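Local coordinates for protein type III effector XopAI (Xanthomonas citri, PDB 6K93) that adopts a mono-ADP-ribosyltransferase fold and probably acts as a secreted effector during host infection, with a domain that may bind arginine-containing peptides, at residues Q172-D177 with R244-A249; Y179-D184 with L197-C202; E233-R238 with L308-S313; K272-F277 with E283-F288. All blocks are in the same frame, centred on the assembly; numbering follows the deposited sequence.

Followed from the N terminus, the chain shows how short contacts can fasten helices and sheets of one fold. Contact 1 joins the end of helix 165-174 to the start of strand 247-250, closing a long loop. Inside that loop nests contact 2, which packs the segment after helix 165-174 onto helix 194-209; the two contacts touch. Contact 3 begins within the loop of contact 1 and ends beyond it, so the two cross; it seats the end of helix 228-234 on strand 308-315 of the five-stranded sheet. Contact 4, a hairpin nested within contact 3, completes the three-stranded sheet that contact 1 also reaches, and its Glu285 meets Trp174.

Contact 1 (Q172-D177 with R244-A249); sequences QAWTTD and RRFFAA
Trp174 presses the outer rim of its indole against Phe246, and this is the tight part of the contact. Atom CH2 of Trp174 lies 3.6 Å from CB of Phe246, so the tryptophan meets the root of the phenylalanine side chain, while the phenyl ring leads away beyond it. The two six-membered rings are inclined at 37°, with centroids 5.8 Å apart, a slanted arrangement that is neither a stack nor a T. With CG of Trp174 anti to the backbone N (chi1 165°), the indole reaches out from the helix end across a gap that the backbones leave wide. Packing is looser toward the partly exposed Ala248, whose CB stands at the indole edge, 4.2 Å from CZ2 of Trp174. The polar edge of the indole is fixed separately, NE1 bonding OE2 of Glu285. Behind the tryptophan the helix ends in a well-bonded turn: OG1 of Thr175 bonds O of Gln172 at 2.7 Å, and OG1 of Thr176 reaches O of Ala173 likewise, each hydroxyl lying in the carbonyl plane on a lone pair. Each of these carbonyls also accepts the backbone N-H of the same threonine. Trp174 thus wedges the end of helix 165-174 against strand 247-250, with Leu287 of strand 285-288 beside it, while Phe246 extends onto Ala200, Ile203 and Ile204 of helix 194-209.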
# COMPACT_ATOMS: atom_id res chain seq x y z
N GLN A 172 -6.69 4.99 3.88
CA GLN A 172 -7.86 5.43 3.13
C GLN A 172 -7.48 5.84 1.72
O GLN A 172 -8.15 5.46 0.75
CB GLN A 172 -8.59 6.56 3.86
CG GLN A 172 -9.87 6.98 3.12
CD GLN A 172 -10.65 8.06 3.84
OE1 GLN A 172 -10.49 8.26 5.03
NE2 GLN A 172 -11.51 8.74 3.10
N ALA A 173 -6.37 6.58 1.57
CA ALA A 173 -5.94 7.02 0.25
C ALA A 173 -5.61 5.84 -0.65
O ALA A 173 -5.85 5.88 -1.86
CB ALA A 173 -4.73 7.95 0.37
N TRP A 174 -5.04 4.78 -0.06
CA TRP A 174 -4.75 3.58 -0.83
C TRP A 174 -6.01 3.04 -1.50
O TRP A 174 -5.94 2.51 -2.61
CB TRP A 174 -4.12 2.52 0.07
CG TRP A 174 -4.15 1.18 -0.58
CD1 TRP A 174 -5.11 0.20 -0.39
CD2 TRP A 174 -3.29 0.69 -1.61
NE1 TRP A 174 -4.86 -0.87 -1.21
CE2 TRP A 174 -3.75 -0.59 -1.96
CE3 TRP A 174 -2.17 1.21 -2.24
CZ2 TRP A 174 -3.12 -1.34 -2.92
CZ3 TRP A 174 -1.54 0.45 -3.19
CH2 TRP A 174 -2.00 -0.82 -3.52
N THR A 175 -7.16 3.14 -0.84
CA THR A 175 -8.39 2.60 -1.40
C THR A 175 -9.07 3.54 -2.39
O THR A 175 -10.17 3.23 -2.86
CB THR A 175 -9.37 2.23 -0.27
OG1 THR A 175 -9.89 3.39 0.40
CG2 THR A 175 -8.68 1.32 0.75
N THR A 176 -8.43 4.65 -2.75
CA THR A 176 -8.89 5.52 -3.82
C THR A 176 -8.05 5.23 -5.07
O THR A 176 -7.11 4.43 -5.05
CB THR A 176 -8.79 6.99 -3.43
OG1 THR A 176 -7.41 7.42 -3.49
CG2 THR A 176 -9.36 7.24 -2.03
N ASP A 177 -8.35 5.95 -6.16
CA ASP A 177 -7.58 5.81 -7.38
C ASP A 177 -6.14 6.28 -7.21
O ASP A 177 -5.31 6.00 -8.09
CB ASP A 177 -8.25 6.62 -8.49
CG ASP A 177 -9.60 6.04 -8.90
OD1 ASP A 177 -9.79 4.82 -8.73
OD2 ASP A 177 -10.46 6.81 -9.37
N ARG A 244 7.85 -6.84 -3.62
CA ARG A 244 8.18 -5.43 -3.53
C ARG A 244 6.98 -4.53 -3.77
O ARG A 244 7.11 -3.30 -3.71
CB ARG A 244 9.33 -5.10 -4.50
CG ARG A 244 10.56 -5.96 -4.19
CD ARG A 244 11.81 -5.62 -4.98
NE ARG A 244 12.11 -4.20 -4.99
CZ ARG A 244 13.35 -3.70 -5.04
NH1 ARG A 244 14.40 -4.51 -5.05
NH2 ARG A 244 13.52 -2.38 -5.07
N ARG A 245 5.82 -5.12 -4.05
CA ARG A 245 4.58 -4.39 -4.26
C ARG A 245 3.77 -4.27 -2.98
O ARG A 245 3.92 -5.05 -2.04
CB ARG A 245 3.72 -5.07 -5.35
CG ARG A 245 4.49 -5.21 -6.66
CD ARG A 245 3.53 -5.20 -7.93
NE ARG A 245 2.51 -6.11 -7.72
CZ ARG A 245 1.21 -6.07 -8.04
NH1 ARG A 245 0.57 -5.10 -8.73
NH2 ARG A 245 0.49 -7.08 -7.64
N PHE A 246 2.89 -3.27 -2.97
CA PHE A 246 1.70 -3.26 -2.12
C PHE A 246 0.72 -4.25 -2.73
O PHE A 246 0.09 -3.98 -3.75
CB PHE A 246 1.10 -1.87 -2.01
CG PHE A 246 1.99 -0.92 -1.28
CD1 PHE A 246 2.98 -0.27 -1.95
CD2 PHE A 246 1.84 -0.72 0.08
CE1 PHE A 246 3.84 0.60 -1.28
CE2 PHE A 246 2.70 0.12 0.74
CZ PHE A 246 3.69 0.78 0.05
N PHE A 247 0.60 -5.42 -2.11
CA PHE A 247 -0.18 -6.51 -2.67
C PHE A 247 -1.53 -6.58 -1.97
O PHE A 247 -1.61 -6.76 -0.75
CB PHE A 247 0.55 -7.83 -2.48
CG PHE A 247 -0.16 -9.02 -3.08
CD1 PHE A 247 -0.39 -9.09 -4.46
CD2 PHE A 247 -0.57 -10.06 -2.27
CE1 PHE A 247 -1.04 -10.20 -5.00
CE2 PHE A 247 -1.21 -11.16 -2.82
CZ PHE A 247 -1.44 -11.23 -4.17
N ALA A 248 -2.59 -6.35 -2.73
CA ALA A 248 -3.94 -6.34 -2.19
C ALA A 248 -4.68 -7.63 -2.49
O ALA A 248 -4.48 -8.29 -3.51
CB ALA A 248 -4.74 -5.17 -2.75
N ALA A 249 -5.55 -7.98 -1.56
CA ALA A 249 -6.38 -9.16 -1.67
C ALA A 249 -7.71 -8.91 -0.98
O ALA A 249 -7.91 -7.90 -0.33
CB ALA A 249 -5.67 -10.38 -1.06

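Contact 2 (Y179-D184 with L197-C202); sequences YEVVQD and LAFAKC
The ring of Phe199 receives a methyl group of Val181 over one face: CG1 sits 4.1 Å from the centroid of the Phe199 ring and only 10° off its normal, a well-centred CH-pi contact. Val182 approaches the same ring obliquely through its CG1, and Phe123 of helix 117-128 makes an edge-to-face pair with it. The other flat group, Tyr179, turns away from the helix; CG of Glu180 lies above one of its faces, and OE1 of Gln183 is at its edge. CG1 of Val181 stands between the backbone N and the carbonyl carbon (chi1 79°), which places this branch, rather than CG2, above the phenylalanine. The segment bearing the valines is a single helix-like turn, in which O of Tyr179 accepts from the backbone N-H groups of both Val182 and Gln183, and it packs across helix 194-209 in the helical part of this ADP-ribosyltransferase-fold domain. The turn sets the two valines side by side facing the helix. While Val181 serves the ring, Val182 fits at the helix backbone, its CG2 lying 3.5 Å from the backbone N of Ala200. That methyl rests against the backbone there as much as on CB of Ala200, and it also touches CB of Phe199. Trp174 and Phe246 also press on Val182, whereas Val181 touches Thr193 in the loop leading into the helix.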
# COMPACT_ATOMS: atom_id res chain seq x y z
N TYR A 179 -3.99 4.91 -5.59
CA TYR A 179 -3.13 3.76 -5.40
C TYR A 179 -2.14 3.55 -6.53
O TYR A 179 -1.07 2.96 -6.33
CB TYR A 179 -3.95 2.47 -5.24
CG TYR A 179 -4.54 1.86 -6.52
CD1 TYR A 179 -5.60 2.44 -7.17
CD2 TYR A 179 -3.99 0.70 -7.07
CE1 TYR A 179 -6.14 1.89 -8.33
CE2 TYR A 179 -4.53 0.13 -8.22
CZ TYR A 179 -5.61 0.75 -8.84
OH TYR A 179 -6.17 0.21 -10.00
N GLU A 180 -2.48 4.00 -7.73
CA GLU A 180 -1.61 3.76 -8.88
C GLU A 180 -0.25 4.43 -8.73
O GLU A 180 0.72 3.96 -9.34
CB GLU A 180 -2.31 4.22 -10.16
CG GLU A 180 -3.47 3.30 -10.50
CD GLU A 180 -3.74 3.22 -11.99
OE1 GLU A 180 -4.30 4.18 -12.53
OE2 GLU A 180 -3.41 2.17 -12.58
N VAL A 181 -0.16 5.50 -7.93
CA VAL A 181 1.12 6.17 -7.77
C VAL A 181 2.06 5.38 -6.89
O VAL A 181 3.27 5.60 -6.92
CB VAL A 181 0.94 7.60 -7.21
CG1 VAL A 181 0.72 7.64 -5.73
CG2 VAL A 181 2.16 8.49 -7.61
N VAL A 182 1.54 4.46 -6.08
CA VAL A 182 2.36 3.85 -5.04
C VAL A 182 2.46 2.33 -5.12
O VAL A 182 3.42 1.76 -4.59
CB VAL A 182 1.83 4.28 -3.65
CG1 VAL A 182 0.40 3.76 -3.41
CG2 VAL A 182 2.75 3.86 -2.53
N GLN A 183 1.48 1.66 -5.74
CA GLN A 183 1.45 0.20 -5.66
C GLN A 183 2.80 -0.41 -6.03
O GLN A 183 3.27 -1.34 -5.37
CB GLN A 183 0.36 -0.39 -6.54
CG GLN A 183 0.36 -1.93 -6.56
CD GLN A 183 -0.98 -2.54 -6.92
OE1 GLN A 183 -1.64 -2.13 -7.88
NE2 GLN A 183 -1.38 -3.55 -6.16
N ASP A 184 3.42 0.09 -7.10
CA ASP A 184 4.62 -0.52 -7.66
C ASP A 184 5.88 0.31 -7.44
O ASP A 184 6.92 -0.01 -8.04
CB ASP A 184 4.48 -0.73 -9.18
CG ASP A 184 3.57 -1.90 -9.56
OD1 ASP A 184 3.07 -2.57 -8.68
OD2 ASP A 184 3.38 -2.13 -10.77
N LEU A 197 6.92 7.63 -3.37
CA LEU A 197 7.76 7.28 -2.23
C LEU A 197 7.17 7.83 -0.93
O LEU A 197 7.20 7.17 0.11
CB LEU A 197 9.19 7.79 -2.44
CG LEU A 197 9.93 7.10 -3.58
CD1 LEU A 197 11.21 7.86 -3.86
CD2 LEU A 197 10.22 5.65 -3.28
N ALA A 198 6.63 9.05 -0.98
CA ALA A 198 6.03 9.65 0.20
C ALA A 198 4.79 8.88 0.63
O ALA A 198 4.60 8.60 1.82
CB ALA A 198 5.69 11.12 -0.08
N PHE A 199 3.92 8.52 -0.32
CA PHE A 199 2.78 7.67 -0.02
C PHE A 199 3.24 6.35 0.62
O PHE A 199 2.67 5.88 1.61
CB PHE A 199 2.03 7.32 -1.33
CG PHE A 199 0.85 8.20 -1.65
CD1 PHE A 199 1.02 9.53 -2.04
CD2 PHE A 199 -0.43 7.70 -1.63
CE1 PHE A 199 -0.07 10.34 -2.37
CE2 PHE A 199 -1.53 8.49 -1.95
CZ PHE A 199 -1.35 9.80 -2.33
N ALA A 200 4.26 5.73 0.03
CA ALA A 200 4.69 4.40 0.47
C ALA A 200 5.08 4.40 1.93
O ALA A 200 4.74 3.47 2.67
CB ALA A 200 5.84 3.92 -0.41
N LYS A 201 5.81 5.43 2.38
CA LYS A 201 6.28 5.42 3.76
C LYS A 201 5.12 5.40 4.74
O LYS A 201 5.18 4.71 5.76
CB LYS A 201 7.17 6.65 4.01
CG LYS A 201 8.42 6.62 3.16
CD LYS A 201 9.22 7.90 3.30
CE LYS A 201 10.37 7.88 2.32
NZ LYS A 201 11.00 9.23 2.18
N CYS A 202 4.08 6.15 4.46
CA CYS A 202 2.95 6.21 5.39
C CYS A 202 2.06 4.97 5.31
O CYS A 202 1.55 4.52 6.34
CB CYS A 202 2.16 7.49 5.16
SG CYS A 202 3.07 8.93 5.79

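Contact 3 (E233-R238 with L308-S313); sequences ERYQER and LKIYQS
Tyr235 lays one face of its ring over the tip of Ile310, whose CD1 is 4.1 Å from the centroid of the Tyr235 ring and 16° off its normal. This CH-pi contact seats the chain leaving helix 228-234 on strand 308-315, the central strand of the five-stranded mixed sheet in the mono-ADP-ribosyltransferase fold. The methyl lies nearer the rim than the middle of the ring, 4.0 Å from CD1 of Tyr235. The other partner, Gln312, is two residues further along the strand, on the same side of the sheet, and comes to the ring edge: its OE1 is 3.3 Å from CE2 of Tyr235, near the ring plane, with amide and ring planes 50° apart. Gln312 reaches this place by an extended chain whose first bond, at chi1 60°, tucks CG in over its own backbone, flanked by N and C. A water bridges the polar ends, standing 2.7 Å from OH of Tyr235 and accepting from NE2 of Gln312 at 3.2 Å. In the next shell, Trp264 of the neighbouring strand 262-268 meets Tyr235 edge-to-face and also packs against Ile310 and Gln312. Val231 of helix 228-234 supports Ile310 as well, while OG of Ser266 is a second partner of Gln312 NE2 and would help to hold the amide in its rotation. The nitrogen is therefore gripped twice, whereas the amide oxygen OE1 of Gln312, buried against the tyrosine edge, has no hydrogen-bonding partner in the model.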
# COMPACT_ATOMS: atom_id res chain seq x y z
N GLU A 233 8.86 -13.72 -13.53
CA GLU A 233 9.93 -12.92 -12.95
C GLU A 233 9.80 -12.77 -11.44
O GLU A 233 10.80 -12.47 -10.77
CB GLU A 233 9.96 -11.54 -13.58
CG GLU A 233 10.64 -11.49 -14.92
CD GLU A 233 10.69 -10.09 -15.48
OE1 GLU A 233 10.90 -9.14 -14.71
OE2 GLU A 233 10.51 -9.96 -16.71
N ARG A 234 8.60 -12.96 -10.89
CA ARG A 234 8.35 -12.67 -9.48
C ARG A 234 8.00 -13.89 -8.64
O ARG A 234 8.24 -13.85 -7.43
CB ARG A 234 7.21 -11.67 -9.34
CG ARG A 234 7.58 -10.26 -9.82
CD ARG A 234 6.37 -9.38 -10.04
NE ARG A 234 6.80 -8.08 -10.50
CZ ARG A 234 7.27 -7.83 -11.72
NH1 ARG A 234 7.39 -8.80 -12.64
NH2 ARG A 234 7.67 -6.59 -12.05
N TYR A 235 7.45 -14.95 -9.25
CA TYR A 235 6.95 -16.11 -8.52
C TYR A 235 7.48 -17.37 -9.18
O TYR A 235 7.40 -17.50 -10.40
CB TYR A 235 5.42 -16.16 -8.50
CG TYR A 235 4.76 -14.94 -7.94
CD1 TYR A 235 4.52 -13.83 -8.75
CD2 TYR A 235 4.38 -14.86 -6.60
CE1 TYR A 235 3.93 -12.71 -8.26
CE2 TYR A 235 3.79 -13.73 -6.10
CZ TYR A 235 3.58 -12.64 -6.93
OH TYR A 235 3.00 -11.49 -6.47
N GLN A 236 7.99 -18.30 -8.37
CA GLN A 236 8.38 -19.61 -8.86
C GLN A 236 7.95 -20.65 -7.84
O GLN A 236 8.13 -20.45 -6.64
CB GLN A 236 9.90 -19.70 -9.08
CG GLN A 236 10.48 -18.67 -10.03
CD GLN A 236 11.01 -17.45 -9.30
OE1 GLN A 236 11.55 -17.55 -8.20
NE2 GLN A 236 10.85 -16.28 -9.92
N GLU A 237 7.38 -21.74 -8.33
CA GLU A 237 6.96 -22.84 -7.46
C GLU A 237 8.13 -23.31 -6.60
O GLU A 237 9.24 -23.49 -7.10
CB GLU A 237 6.46 -24.01 -8.32
CG GLU A 237 5.24 -24.72 -7.79
CD GLU A 237 4.65 -25.66 -8.82
OE1 GLU A 237 3.60 -25.34 -9.37
OE2 GLU A 237 5.26 -26.73 -9.08
N ARG A 238 7.86 -23.47 -5.30
CA ARG A 238 8.81 -23.96 -4.30
C ARG A 238 9.82 -22.91 -3.88
O ARG A 238 10.71 -23.20 -3.07
CB ARG A 238 9.53 -25.23 -4.78
CG ARG A 238 8.66 -26.49 -4.74
CD ARG A 238 9.32 -27.69 -5.45
NE ARG A 238 9.40 -27.45 -6.89
CZ ARG A 238 8.39 -27.67 -7.74
NH1 ARG A 238 7.23 -28.15 -7.30
NH2 ARG A 238 8.55 -27.41 -9.03
N LEU A 308 -2.61 -18.07 -15.18
CA LEU A 308 -1.76 -18.47 -14.08
C LEU A 308 -2.53 -18.28 -12.79
O LEU A 308 -3.16 -17.23 -12.57
CB LEU A 308 -0.48 -17.65 -14.03
CG LEU A 308 0.32 -17.96 -15.31
CD1 LEU A 308 1.19 -16.78 -15.71
CD2 LEU A 308 1.12 -19.26 -15.14
N LYS A 309 -2.50 -19.29 -11.93
CA LYS A 309 -3.09 -19.21 -10.61
C LYS A 309 -2.02 -19.57 -9.58
O LYS A 309 -1.46 -20.68 -9.61
CB LYS A 309 -4.30 -20.12 -10.45
CG LYS A 309 -4.94 -19.92 -9.11
CD LYS A 309 -6.28 -20.60 -9.01
CE LYS A 309 -6.83 -20.45 -7.61
NZ LYS A 309 -8.14 -21.18 -7.48
N ILE A 310 -1.73 -18.63 -8.69
CA ILE A 310 -0.62 -18.74 -7.76
C ILE A 310 -1.17 -19.07 -6.38
O ILE A 310 -2.02 -18.35 -5.87
CB ILE A 310 0.18 -17.43 -7.72
CG1 ILE A 310 0.71 -17.10 -9.11
CG2 ILE A 310 1.28 -17.51 -6.67
CD1 ILE A 310 1.04 -15.65 -9.28
N TYR A 311 -0.67 -20.15 -5.79
CA TYR A 311 -0.97 -20.51 -4.41
C TYR A 311 0.26 -20.23 -3.57
O TYR A 311 1.34 -20.73 -3.87
CB TYR A 311 -1.35 -21.98 -4.30
CG TYR A 311 -2.57 -22.37 -5.10
CD1 TYR A 311 -2.49 -22.58 -6.47
CD2 TYR A 311 -3.80 -22.52 -4.48
CE1 TYR A 311 -3.60 -22.93 -7.20
CE2 TYR A 311 -4.91 -22.88 -5.21
CZ TYR A 311 -4.81 -23.08 -6.56
OH TYR A 311 -5.91 -23.46 -7.29
N GLN A 312 0.13 -19.37 -2.58
CA GLN A 312 1.28 -19.01 -1.77
C GLN A 312 0.85 -18.80 -0.34
O GLN A 312 -0.32 -18.57 -0.05
CB GLN A 312 1.98 -17.76 -2.32
CG GLN A 312 1.10 -16.54 -2.34
CD GLN A 312 1.78 -15.31 -2.90
OE1 GLN A 312 2.92 -15.37 -3.40
NE2 GLN A 312 1.08 -14.19 -2.85
N SER A 313 1.83 -18.89 0.55
CA SER A 313 1.62 -18.77 1.99
C SER A 313 2.58 -17.76 2.58
O SER A 313 3.79 -17.89 2.42
CB SER A 313 1.81 -20.13 2.69
OG SER A 313 0.84 -21.05 2.24
O HOH W 1 2.20 -11.37 -3.90

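Contact 4 (K272-F277 with E283-F288); sequences KRISMF and EQEVLF
Ile274 lies slantwise against the extended side chain of Glu285, with its CD1 3.7 Å from CD of the carboxylate and its CG1 alongside CB and CG of Glu285. A chi1 of -178° swings the Glu285 chain away from its own N and carries it past the isoleucine. The same isoleucine methyl meets CB of Leu287 at 4.2 Å. On the other face of this antiparallel hairpin, Arg273 and Val286 form a non-hydrogen-bonded pair whose side chains touch only loosely, the guanidinium being drawn to Glu251. Backbone bonds set the register. N of Leu287 donates to O of Lys272 at 3.0 Å, while the return bond from N of Lys272 to O of Leu287 is weak. N of Ile274 donates to O of Glu285, nearly straight at 172°. A water also donates to O of Glu285, so that carbonyl is held twice. Glu283 and Glu285 fit the E-x-E pattern of arginine-specific ADP-ribosyltransferases. The chemistry thus implies a glutamate fixed at both ends, its backbone by the hairpin and its carboxylate by Trp174, with an apolar isoleucine flank between.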
# COMPACT_ATOMS: atom_id res chain seq x y z
N LYS A 272 -3.11 -7.20 6.78
CA LYS A 272 -3.95 -6.37 7.62
C LYS A 272 -5.27 -6.06 6.94
O LYS A 272 -5.32 -5.72 5.75
CB LYS A 272 -3.23 -5.06 7.97
CG LYS A 272 -2.07 -5.24 8.93
CD LYS A 272 -2.55 -5.65 10.28
CE LYS A 272 -1.45 -5.67 11.32
NZ LYS A 272 -0.53 -6.82 11.12
N ARG A 273 -6.34 -6.18 7.71
CA ARG A 273 -7.69 -5.85 7.27
C ARG A 273 -7.86 -4.35 7.29
O ARG A 273 -7.71 -3.72 8.34
CB ARG A 273 -8.70 -6.49 8.21
CG ARG A 273 -8.45 -7.97 8.42
CD ARG A 273 -9.35 -8.52 9.52
NE ARG A 273 -10.64 -8.82 8.95
CZ ARG A 273 -11.62 -9.41 9.64
NH1 ARG A 273 -11.44 -9.75 10.91
NH2 ARG A 273 -12.78 -9.69 9.06
N ILE A 274 -8.14 -3.75 6.13
CA ILE A 274 -8.26 -2.30 6.05
C ILE A 274 -9.67 -1.84 5.70
O ILE A 274 -9.87 -0.65 5.41
CB ILE A 274 -7.22 -1.71 5.08
CG1 ILE A 274 -7.44 -2.17 3.63
CG2 ILE A 274 -5.81 -2.11 5.53
CD1 ILE A 274 -6.62 -1.32 2.62
N SER A 275 -10.65 -2.73 5.78
CA SER A 275 -12.04 -2.35 5.51
C SER A 275 -12.52 -1.20 6.41
O SER A 275 -13.30 -0.36 5.96
CB SER A 275 -12.96 -3.57 5.66
OG SER A 275 -12.86 -4.16 6.95
N MET A 276 -12.04 -1.14 7.65
CA MET A 276 -12.41 -0.05 8.54
C MET A 276 -12.02 1.33 7.99
O MET A 276 -12.65 2.34 8.35
CB MET A 276 -11.74 -0.26 9.91
CG MET A 276 -12.24 -1.44 10.70
SD MET A 276 -13.11 -0.82 12.15
CE MET A 276 -11.81 0.09 12.99
N PHE A 277 -10.97 1.39 7.15
CA PHE A 277 -10.41 2.65 6.68
C PHE A 277 -10.77 2.95 5.25
O PHE A 277 -10.58 4.07 4.80
CB PHE A 277 -8.89 2.61 6.86
CG PHE A 277 -8.50 2.06 8.18
CD1 PHE A 277 -8.80 2.78 9.32
CD2 PHE A 277 -7.91 0.82 8.29
CE1 PHE A 277 -8.50 2.27 10.57
CE2 PHE A 277 -7.59 0.31 9.52
CZ PHE A 277 -7.89 1.01 10.67
N GLU A 283 -16.27 -3.57 0.84
CA GLU A 283 -15.16 -4.45 0.54
C GLU A 283 -14.56 -4.98 1.85
O GLU A 283 -14.78 -4.44 2.94
CB GLU A 283 -14.07 -3.74 -0.29
CG GLU A 283 -14.48 -3.31 -1.72
CD GLU A 283 -13.32 -2.81 -2.60
OE1 GLU A 283 -12.17 -2.69 -2.13
OE2 GLU A 283 -13.57 -2.52 -3.80
N GLN A 284 -13.79 -6.07 1.72
CA GLN A 284 -13.04 -6.69 2.82
C GLN A 284 -11.59 -6.88 2.36
O GLN A 284 -11.08 -8.00 2.18
CB GLN A 284 -13.68 -8.02 3.26
CG GLN A 284 -15.04 -7.80 3.93
CD GLN A 284 -15.71 -9.10 4.35
OE1 GLN A 284 -16.83 -9.37 3.93
NE2 GLN A 284 -15.05 -9.88 5.19
N GLU A 285 -10.90 -5.75 2.17
CA GLU A 285 -9.55 -5.74 1.63
C GLU A 285 -8.53 -6.07 2.71
O GLU A 285 -8.62 -5.60 3.84
CB GLU A 285 -9.24 -4.39 0.99
CG GLU A 285 -7.87 -4.32 0.37
CD GLU A 285 -7.67 -3.07 -0.48
OE1 GLU A 285 -8.52 -2.16 -0.46
OE2 GLU A 285 -6.63 -3.01 -1.16
N VAL A 286 -7.54 -6.86 2.32
CA VAL A 286 -6.35 -7.17 3.11
C VAL A 286 -5.15 -6.69 2.30
O VAL A 286 -5.07 -6.96 1.11
CB VAL A 286 -6.23 -8.67 3.41
CG1 VAL A 286 -4.92 -9.03 4.03
CG2 VAL A 286 -7.41 -9.10 4.32
N LEU A 287 -4.24 -5.95 2.93
CA LEU A 287 -3.14 -5.31 2.23
C LEU A 287 -1.83 -5.73 2.85
O LEU A 287 -1.67 -5.67 4.08
CB LEU A 287 -3.30 -3.79 2.26
CG LEU A 287 -2.27 -3.06 1.42
CD1 LEU A 287 -2.36 -3.40 -0.04
CD2 LEU A 287 -2.43 -1.57 1.62
N PHE A 288 -0.92 -6.19 2.01
CA PHE A 288 0.43 -6.56 2.44
C PHE A 288 1.44 -5.51 1.97
O PHE A 288 1.36 -5.06 0.82
CB PHE A 288 0.86 -7.92 1.87
CG PHE A 288 -0.05 -9.08 2.19
CD1 PHE A 288 -1.09 -9.39 1.35
CD2 PHE A 288 0.21 -9.90 3.27
CE1 PHE A 288 -1.89 -10.49 1.59
CE2 PHE A 288 -0.60 -10.99 3.51
CZ PHE A 288 -1.63 -11.28 2.68
O HOH W 2 -10.81 -6.18 5.47